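Long-range contacts in endo-beta-1,4-glucanase (Bacillus licheniformis, PDB 2JEM), which hydrolyses beta-1,4-glucan backbones, xyloglucan of plant cell walls among them, as a glycoside hydrolase of family 12: residues Thr120-Ser125 with Ser254-Thr259; Asp137-Asn142 with Thr153-Ile158. The protein carries 1 engineered substitution. One frame throughout, in Å; residues are numbered along the deposited sequence. Where two conformers were deposited one is given.

Interaction 1: Thr120-Ser125 with Ser254-Thr259; sequences TKVSYS and SNWDVT
A classic beta bulge in the outer antiparallel sheet of the family 12 beta-sandwich marks this contact: Ser254 and Asn255 both face Ser123 where strands 118-128 and 247-260 run side by side, their local axes 158° apart. The carbonyl O of Ser123 takes a firm bond from Ser254 N at 2.9 Å and a weak one from Asn255 N at 3.5 Å, which is the evidence for the extra residue. Beyond the bulge the ladder is regular. Ser123 N bonds to Asn255 O, and Lys121 and Asp257 exchange both of their backbone bonds, while CA-H groups of Thr120 and Val122 lean on the carbonyls of Asp257 and Asn255.

The two sides of the ladder differ in character. Thr120, Val122, Trp256 and Val258 turn into the sandwich, against Val238 and Phe240 of strand 234-244. Thr120 and Val258 lie alongside each other, CG2 of Thr120 being 3.6 Å from CG2 of Val258. Val122 brings its CG2, anti to the backbone N, to the edge of the Trp256 indole, near the ring plane and 4.1 Å from CE3 of Trp256.

Lys121, Ser123, Asn255 and Asp257 occupy the other side. In the conformers given, the Lys121 chain bends at chi3 (-68°), which lays its CE 3.7 Å from CB of Asp257, yet the salt bridge from Lys121 NZ to Asp257 OD2 is long at 3.8 Å and, both residues having a second conformer, doubtful. The Asp257 carboxylate has stronger partners in Tyr46 and Lys42. CB of Lys121 also packs beside the Asn255 amide. One water completes this polar row, hydrogen-bonded at 2.7 Å to Ser123 OG and accepting from Asn255 ND2 at 2.9 Å.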
loop_
_atom_site.group_PDB
_atom_site.type_symbol
_atom_site.label_atom_id
_atom_site.label_comp_id
_atom_site.label_asym_id
_atom_site.label_seq_id
_atom_site.Cartn_x
_atom_site.Cartn_y
_atom_site.Cartn_z
ATOM N N THR A 120 3.336 -11.517 -4.685
ATOM C CA THR A 120 3.048 -10.306 -5.428
ATOM C C THR A 120 4.071 -10.102 -6.526
ATOM O O THR A 120 5.227 -10.527 -6.398
ATOM C CB THR A 120 3.092 -9.071 -4.508
ATOM O OG1 THR A 120 4.430 -8.893 -4.008
ATOM C CG2 THR A 120 2.112 -9.230 -3.345
ATOM N N LYS A 121 3.653 -9.425 -7.584
ATOM C CA LYS A 121 4.567 -8.986 -8.630
ATOM C C LYS A 121 4.215 -7.552 -8.960
ATOM O O LYS A 121 3.028 -7.240 -9.131
ATOM C CB LYS A 121 4.415 -9.845 -9.894
ATOM C CG LYS A 121 4.297 -11.355 -9.657
ATOM C CD LYS A 121 4.105 -12.127 -10.963
ATOM C CE LYS A 121 2.748 -11.859 -11.624
ATOM N NZ LYS A 121 2.310 -12.995 -12.496
ATOM N N VAL A 122 5.225 -6.693 -9.047
ATOM C CA VAL A 122 4.994 -5.355 -9.561
ATOM C C VAL A 122 6.206 -4.898 -10.376
ATOM O O VAL A 122 7.338 -5.172 -9.997
ATOM C CB VAL A 122 4.619 -4.330 -8.433
ATOM C CG1 VAL A 122 5.822 -3.936 -7.592
ATOM C CG2 VAL A 122 3.940 -3.086 -9.046
ATOM N N SER A 123 5.940 -4.239 -11.504
ATOM C CA SER A 123 6.965 -3.487 -12.229
ATOM C C SER A 123 6.344 -2.133 -12.530
ATOM O O SER A 123 5.182 -2.050 -12.954
ATOM C CB SER A 123 7.344 -4.183 -13.514
ATOM O OG SER A 123 7.839 -5.480 -13.262
ATOM N N TYR A 124 7.087 -1.068 -12.288
ATOM C CA TYR A 124 6.522 0.261 -12.463
ATOM C C TYR A 124 7.634 1.246 -12.809
ATOM O O TYR A 124 8.829 0.931 -12.700
ATOM C CB TYR A 124 5.795 0.692 -11.171
ATOM C CG TYR A 124 6.778 1.049 -10.089
ATOM C CD1 TYR A 124 7.339 0.049 -9.269
ATOM C CD2 TYR A 124 7.179 2.377 -9.897
ATOM C CE1 TYR A 124 8.261 0.362 -8.293
ATOM C CE2 TYR A 124 8.120 2.707 -8.910
ATOM C CZ TYR A 124 8.648 1.688 -8.112
ATOM O OH TYR A 124 9.577 2.023 -7.158
ATOM N N SER A 125 7.235 2.442 -13.231
ATOM C CA SER A 125 8.184 3.512 -13.483
ATOM C C SER A 125 7.486 4.808 -13.141
ATOM O O SER A 125 6.384 5.048 -13.639
ATOM C CB SER A 125 8.602 3.539 -14.945
ATOM O OG SER A 125 9.565 4.570 -15.138
ATOM N N SER A 254 3.478 -1.769 -15.265
ATOM C CA SER A 254 3.513 -2.706 -16.407
ATOM C C SER A 254 3.339 -4.172 -16.015
ATOM O O SER A 254 3.210 -5.038 -16.884
ATOM C CB SER A 254 4.815 -2.544 -17.182
ATOM O OG SER A 254 5.946 -2.844 -16.377
ATOM N N ASN A 255 3.403 -4.459 -14.718
ATOM C CA ASN A 255 3.129 -5.806 -14.218
ATOM C C ASN A 255 2.497 -5.678 -12.831
ATOM O O ASN A 255 2.967 -4.886 -12.002
ATOM C CB ASN A 255 4.429 -6.642 -14.175
ATOM C CG ASN A 255 4.166 -8.152 -14.066
ATOM O OD1 ASN A 255 3.256 -8.686 -14.693
ATOM N ND2 ASN A 255 4.965 -8.833 -13.254
ATOM N N TRP A 256 1.431 -6.446 -12.585
ATOM C CA TRP A 256 0.770 -6.453 -11.277
ATOM C C TRP A 256 -0.010 -7.747 -11.034
ATOM O O TRP A 256 -0.792 -8.174 -11.884
ATOM C CB TRP A 256 -0.247 -5.318 -11.166
ATOM C CG TRP A 256 -1.129 -5.478 -9.991
ATOM C CD1 TRP A 256 -2.455 -5.866 -9.983
ATOM C CD2 TRP A 256 -0.762 -5.268 -8.620
ATOM N NE1 TRP A 256 -2.916 -5.911 -8.691
ATOM C CE2 TRP A 256 -1.903 -5.549 -7.834
ATOM C CE3 TRP A 256 0.427 -4.876 -7.980
ATOM C CZ2 TRP A 256 -1.906 -5.422 -6.433
ATOM C CZ3 TRP A 256 0.435 -4.777 -6.580
ATOM C CH2 TRP A 256 -0.724 -5.047 -5.828
ATOM N N ASP A 257 0.170 -8.322 -9.852
ATOM C CA ASP A 257 -0.685 -9.424 -9.397
ATOM C C ASP A 257 -0.404 -9.667 -7.928
ATOM O O ASP A 257 0.682 -9.390 -7.440
ATOM C CB ASP A 257 -0.440 -10.725 -10.191
ATOM C CG ASP A 257 -1.492 -10.972 -11.297
ATOM O OD1 ASP A 257 -2.711 -10.753 -11.089
ATOM O OD2 ASP A 257 -1.090 -11.400 -12.388
ATOM N N VAL A 258 -1.425 -10.155 -7.233
ATOM C CA VAL A 258 -1.261 -10.642 -5.862
ATOM C C VAL A 258 -2.042 -11.955 -5.836
ATOM O O VAL A 258 -3.241 -11.983 -6.143
ATOM C CB VAL A 258 -1.796 -9.671 -4.792
ATOM C CG1 VAL A 258 -1.645 -10.270 -3.413
ATOM C CG2 VAL A 258 -1.046 -8.355 -4.866
ATOM N N THR A 259 -1.356 -13.039 -5.498
ATOM C CA THR A 259 -2.011 -14.353 -5.467
ATOM C C THR A 259 -1.773 -15.045 -4.133
ATOM O O THR A 259 -0.631 -15.218 -3.720
ATOM C CB THR A 259 -1.550 -15.239 -6.651
ATOM O OG1 THR A 259 -1.867 -14.566 -7.881
ATOM C CG2 THR A 259 -2.275 -16.601 -6.621
HETATM O O HOH W 1 7.263 -7.737 -11.814
#

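Interaction 2: Asp137-Asn142 with Thr153-Ile158. Engineered in segment 153-158: Gln155 (natural residue Glu).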
loop_
_atom_site.group_PDB
_atom_site.type_symbol
_atom_site.label_atom_id
_atom_site.label_comp_id
_atom_site.label_asym_id
_atom_site.label_seq_id
_atom_site.Cartn_x
_atom_site.Cartn_y
_atom_site.Cartn_z
ATOM N N ASP A 137 1.166 -1.700 0.623
ATOM C CA ASP A 137 0.440 -1.385 1.825
ATOM C C ASP A 137 -0.361 -2.634 2.144
ATOM O O ASP A 137 -1.184 -3.072 1.316
ATOM C CB ASP A 137 -0.518 -0.252 1.506
ATOM C CG ASP A 137 -0.785 0.618 2.660
ATOM O OD1 ASP A 137 -0.361 0.239 3.786
ATOM O OD2 ASP A 137 -1.427 1.680 2.443
ATOM N N ILE A 138 -0.130 -3.193 3.323
ATOM C CA ILE A 138 -0.759 -4.447 3.727
ATOM C C ILE A 138 -1.466 -4.167 5.040
ATOM O O ILE A 138 -0.860 -3.679 5.988
ATOM C CB ILE A 138 0.277 -5.607 3.886
ATOM C CG1 ILE A 138 1.087 -5.838 2.587
ATOM C CG2 ILE A 138 -0.407 -6.905 4.369
ATOM C CD1 ILE A 138 2.535 -5.248 2.619
ATOM N N TRP A 139 -2.757 -4.457 5.059
ATOM C CA TRP A 139 -3.638 -4.185 6.213
ATOM C C TRP A 139 -4.007 -5.482 6.908
ATOM O O TRP A 139 -4.357 -6.483 6.249
ATOM C CB TRP A 139 -4.906 -3.435 5.771
ATOM C CG TRP A 139 -4.609 -2.107 5.151
ATOM C CD1 TRP A 139 -4.644 -1.795 3.825
ATOM C CD2 TRP A 139 -4.228 -0.898 5.843
ATOM N NE1 TRP A 139 -4.295 -0.460 3.637
ATOM C CE2 TRP A 139 -4.045 0.110 4.862
ATOM C CE3 TRP A 139 -4.015 -0.577 7.196
ATOM C CZ2 TRP A 139 -3.664 1.427 5.191
ATOM C CZ3 TRP A 139 -3.638 0.743 7.534
ATOM C CH2 TRP A 139 -3.461 1.728 6.523
ATOM N N LEU A 140 -3.938 -5.450 8.239
ATOM C CA LEU A 140 -4.309 -6.588 9.077
ATOM C C LEU A 140 -5.354 -6.223 10.122
ATOM O O LEU A 140 -5.397 -5.072 10.595
ATOM C CB LEU A 140 -3.105 -7.212 9.769
ATOM C CG LEU A 140 -2.013 -7.787 8.881
ATOM C CD1 LEU A 140 -0.959 -6.703 8.634
ATOM C CD2 LEU A 140 -1.377 -8.995 9.546
ATOM N N HIS A 141 -6.169 -7.221 10.473
ATOM C CA HIS A 141 -7.216 -7.123 11.511
ATOM C C HIS A 141 -7.212 -8.397 12.381
ATOM O O HIS A 141 -6.686 -9.454 11.983
ATOM C CB HIS A 141 -8.619 -7.030 10.880
ATOM C CG HIS A 141 -8.905 -5.757 10.151
ATOM N ND1 HIS A 141 -8.587 -5.578 8.823
ATOM C CD2 HIS A 141 -9.565 -4.639 10.538
ATOM C CE1 HIS A 141 -8.989 -4.379 8.437
ATOM N NE2 HIS A 141 -9.582 -3.789 9.459
ATOM N N ASN A 142 -7.827 -8.298 13.565
ATOM C CA ASN A 142 -8.178 -9.490 14.340
ATOM C C ASN A 142 -9.371 -10.211 13.724
ATOM O O ASN A 142 -9.472 -11.429 13.800
ATOM C CB ASN A 142 -8.505 -9.112 15.798
ATOM C CG ASN A 142 -7.267 -8.832 16.618
ATOM O OD1 ASN A 142 -6.246 -9.502 16.465
ATOM N ND2 ASN A 142 -7.356 -7.848 17.516
ATOM N N THR A 153 -5.701 -3.373 12.806
ATOM C CA THR A 153 -4.839 -3.503 13.986
ATOM C C THR A 153 -3.385 -3.206 13.624
ATOM O O THR A 153 -2.601 -2.763 14.475
ATOM C CB THR A 153 -4.920 -4.955 14.573
ATOM O OG1 THR A 153 -4.601 -5.907 13.544
ATOM C CG2 THR A 153 -6.345 -5.271 15.116
ATOM N N ASP A 154 -3.007 -3.484 12.365
ATOM C CA ASP A 154 -1.625 -3.273 11.873
ATOM C C ASP A 154 -1.603 -2.894 10.411
ATOM O O ASP A 154 -2.467 -3.333 9.646
ATOM C CB ASP A 154 -0.762 -4.532 12.035
ATOM C CG ASP A 154 -0.803 -5.085 13.456
ATOM O OD1 ASP A 154 -1.763 -5.819 13.757
ATOM O OD2 ASP A 154 0.125 -4.793 14.251
ATOM N N GLN A 155 -0.605 -2.083 10.052
ATOM C CA GLN A 155 -0.321 -1.714 8.676
ATOM C C GLN A 155 1.143 -2.108 8.440
ATOM O O GLN A 155 2.002 -1.831 9.287
ATOM C CB GLN A 155 -0.495 -0.194 8.504
ATOM C CG GLN A 155 -0.163 0.308 7.077
ATOM C CD GLN A 155 -0.208 1.817 6.985
ATOM O OE1 GLN A 155 -0.325 2.515 8.009
ATOM N NE2 GLN A 155 -0.105 2.343 5.765
ATOM N N ILE A 156 1.426 -2.748 7.299
ATOM C CA ILE A 156 2.811 -2.997 6.878
ATOM C C ILE A 156 3.026 -2.245 5.557
ATOM O O ILE A 156 2.221 -2.380 4.600
ATOM C CB ILE A 156 3.103 -4.509 6.665
ATOM C CG1 ILE A 156 2.784 -5.305 7.959
ATOM C CG2 ILE A 156 4.572 -4.725 6.198
ATOM C CD1 ILE A 156 2.719 -6.859 7.715
ATOM N N MET A 157 4.067 -1.419 5.520
ATOM C CA MET A 157 4.455 -0.789 4.261
ATOM C C MET A 157 5.783 -1.331 3.752
ATOM O O MET A 157 6.751 -1.480 4.511
ATOM C CB MET A 157 4.520 0.721 4.417
ATOM C CG MET A 157 3.128 1.340 4.590
ATOM S SD MET A 157 3.271 3.141 4.749
ATOM C CE MET A 157 3.553 3.629 3.057
ATOM N N ILE A 158 5.826 -1.626 2.460
ATOM C CA ILE A 158 7.069 -2.067 1.856
ATOM C C ILE A 158 7.410 -1.107 0.732
ATOM O O ILE A 158 6.824 -1.162 -0.333
ATOM C CB ILE A 158 6.998 -3.533 1.341
ATOM C CG1 ILE A 158 6.529 -4.494 2.455
ATOM C CG2 ILE A 158 8.386 -3.942 0.792
ATOM C CD1 ILE A 158 6.232 -5.933 1.907
#
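Gln155, an engineered residue replacing the natural glutamate, lies along the indole of Trp139 in the other, curved sheet of the family 12 beta-jelly-roll sandwich. This face also carries Asp137 and Met157; with Trp98, Trp197 and Glu239 around it, it is consistent with the substrate cleft. With CG anti to the backbone N (chi1 178°) and the chain extended beyond, Gln155 sets its CG over one face of the ring, 3.8 Å from the centroid of the Trp139 six-membered ring, a CH-pi contact; amide and indole planes are 20° apart. Gln155 NE2 meets Asp137 OD1 at 2.9 Å on the syn side, somewhat out of the carboxylate plane, and OD1 in turn lies close to the plane of the Gln155 amide. Gln155 OE1 is taken by Trp197.

The opposite face is largely aliphatic. A chi2 of 92°, far from staggered, turns Leu140 CD1 to within 3.8 Å of Ile156 CD1, and Ile138 CD1 reaches Ile158 CD1, also at 3.8 Å. The exception is Asp154, its carboxylate held by Lys233, Asn198 and Thr153 OG1. Paired backbone bonds join Ile138 and Ile156. Towards the turn, Thr153 and Asp154 both face Leu140 as a classic beta bulge.

Helix 215-225 covers Ile156 and Ile158. Strand 234-244 flanks strand 131-141, and strand 195-204 runs parallel beside 154-163.

How the interactions relate
Both contacts are antiparallel ladders carrying a classic beta bulge, but they belong to different sheets of the sandwich. Interaction 1 lies in the outer sheet and is partly buried, with one polar row bearing a water and charged groups; interaction 2 is buried, its centre about 9 Å from that of the chain against 12 Å for interaction 1. In interaction 2 the Gln155-Asp137 pair lies among aromatic rings, while the other, mainly aliphatic face, Asp154 apart, meets a helix. Strands 118-128 and 131-141 are consecutive, and 137-142/153-158 lies wholly within the loop that 120-125/254-259 closes. The two do not touch, nearest atoms being about 7 Å apart, yet strand 234-244 packs against side chains of both.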